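Local coordinates for protein Myo-inositol 2-dehydrogenase (Thermotoga maritima, PDB 3EZY) that catalyses the NAD(+)-dependent oxidation of myo-inositol to scyllo-inosose, a step that probably belongs to a myo-inositol degradation pathway, at residues 31-36 with 54-59. Numbering follows the deposited sequence.
Sequences AISDVR and KDPHEL
Ser-33 OG comes to 3.4 Å from Pro-56 CA, with Pro-56 N and CB a little farther off. At the edge of the His-57 ring, in its plane, sits Asp-55 OD1; the same oxygen caps the helix, receiving His-57 N at 3.0 Å from above the carboxylate plane. Ser-33 OG stands anti to its backbone N (chi1 172°), where it bonds the carbonyl of Tyr-53 and accepts from a water at 2.8 Å. That water also donates to Lys-54 O, at 3.1 Å, bridging the two segments, which share no direct hydrogen bond. Farther along the strand, Leu-59 CD1 packs on Ala-31 CB (3.7 Å), on Ser-33 CB and on the carbonyl carbon of Ile-32, so helix 56-61 rests against the end of strand 27-33 in the Rossmann domain. Asp-34 sets off away from segment 54-59, just past the second strand, where many NAD-binding Rossmann proteins carry an acidic residue for the adenosine ribose, a role here by analogy only. Arg-36 grips the Asp-34 carboxylate side-on: Arg-36 NE reaches Asp-34 OD1 at 2.8 Å on the syn side, a salt bridge, NH2 reaches OD2, and Arg-36 N closes an Asx turn on OD1. Leu-10 N, in the probable glycine-rich loop, also binds OD2.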
# COMPACT_ATOMS: atom_id res chain seq x y z
N ALA A 31 21.09 40.74 -4.87
CA ALA A 31 21.18 41.12 -6.29
C ALA A 31 20.66 40.04 -7.21
O ALA A 31 20.80 38.86 -6.94
CB ALA A 31 22.64 41.46 -6.67
N ILE A 32 20.09 40.47 -8.33
CA ILE A 32 19.69 39.55 -9.36
C ILE A 32 20.23 40.03 -10.70
O ILE A 32 20.53 41.22 -10.88
CB ILE A 32 18.14 39.40 -9.44
CG1 ILE A 32 17.44 40.79 -9.58
CG2 ILE A 32 17.62 38.58 -8.27
CD1 ILE A 32 15.95 40.69 -9.87
N SER A 33 20.37 39.10 -11.63
CA SER A 33 20.84 39.47 -12.95
C SER A 33 20.14 38.56 -13.93
O SER A 33 19.93 37.37 -13.64
CB SER A 33 22.37 39.30 -13.08
OG SER A 33 22.79 39.48 -14.42
N ASP A 34 19.77 39.12 -15.08
CA ASP A 34 19.17 38.34 -16.14
C ASP A 34 19.31 39.22 -17.37
O ASP A 34 19.30 40.44 -17.26
CB ASP A 34 17.70 38.03 -15.83
CG ASP A 34 17.09 37.02 -16.80
OD1 ASP A 34 16.52 37.43 -17.84
OD2 ASP A 34 17.11 35.81 -16.52
N VAL A 35 19.43 38.60 -18.53
CA VAL A 35 19.61 39.40 -19.73
C VAL A 35 18.30 39.93 -20.32
O VAL A 35 18.34 40.77 -21.22
CB VAL A 35 20.46 38.65 -20.79
CG1 VAL A 35 21.95 38.63 -20.34
CG2 VAL A 35 19.90 37.25 -21.03
N ARG A 36 17.15 39.45 -19.85
CA ARG A 36 15.87 40.00 -20.29
C ARG A 36 15.49 41.14 -19.39
O ARG A 36 15.23 40.91 -18.20
CB ARG A 36 14.78 38.93 -20.19
CG ARG A 36 15.02 37.72 -21.03
CD ARG A 36 14.15 36.61 -20.51
NE ARG A 36 14.79 35.88 -19.41
CZ ARG A 36 14.24 34.84 -18.78
NH1 ARG A 36 13.03 34.39 -19.14
NH2 ARG A 36 14.90 34.24 -17.79
N LYS A 54 21.93 43.93 -15.52
CA LYS A 54 21.86 43.33 -16.86
C LYS A 54 23.10 42.51 -17.16
O LYS A 54 23.02 41.44 -17.77
CB LYS A 54 21.72 44.41 -17.94
CG LYS A 54 20.34 44.97 -18.05
CD LYS A 54 20.28 46.03 -19.18
CE LYS A 54 21.14 45.59 -20.38
NZ LYS A 54 20.51 46.04 -21.68
N ASP A 55 24.25 42.98 -16.72
CA ASP A 55 25.50 42.28 -16.97
C ASP A 55 25.89 41.48 -15.73
O ASP A 55 26.09 42.05 -14.69
CB ASP A 55 26.57 43.33 -17.25
CG ASP A 55 27.95 42.74 -17.44
OD1 ASP A 55 28.11 41.49 -17.34
OD2 ASP A 55 28.88 43.54 -17.70
N PRO A 56 25.99 40.15 -15.85
CA PRO A 56 26.22 39.33 -14.64
C PRO A 56 27.57 39.57 -13.99
O PRO A 56 27.74 39.31 -12.78
CB PRO A 56 26.21 37.88 -15.16
CG PRO A 56 26.36 37.98 -16.67
CD PRO A 56 25.77 39.33 -17.06
N HIS A 57 28.53 40.05 -14.78
CA HIS A 57 29.88 40.39 -14.29
C HIS A 57 29.86 41.55 -13.31
O HIS A 57 30.60 41.55 -12.33
CB HIS A 57 30.83 40.66 -15.45
CG HIS A 57 31.20 39.42 -16.20
ND1 HIS A 57 32.18 38.56 -15.75
CD2 HIS A 57 30.68 38.86 -17.32
CE1 HIS A 57 32.28 37.53 -16.58
NE2 HIS A 57 31.38 37.69 -17.54
N GLU A 58 28.98 42.51 -13.55
CA GLU A 58 28.71 43.55 -12.56
C GLU A 58 28.15 42.96 -11.25
O GLU A 58 28.45 43.44 -10.16
CB GLU A 58 27.75 44.59 -13.12
CG GLU A 58 28.25 45.30 -14.39
CD GLU A 58 29.63 45.96 -14.22
OE1 GLU A 58 30.10 46.09 -13.07
OE2 GLU A 58 30.24 46.34 -15.25
N LEU A 59 27.29 41.94 -11.36
CA LEU A 59 26.82 41.29 -10.14
C LEU A 59 27.98 40.62 -9.37
O LEU A 59 28.16 40.77 -8.14
CB LEU A 59 25.69 40.26 -10.48
CG LEU A 59 25.08 39.52 -9.26
CD1 LEU A 59 23.58 39.16 -9.46
CD2 LEU A 59 25.90 38.27 -8.87
O HOH W 1 22.36 38.51 -17.02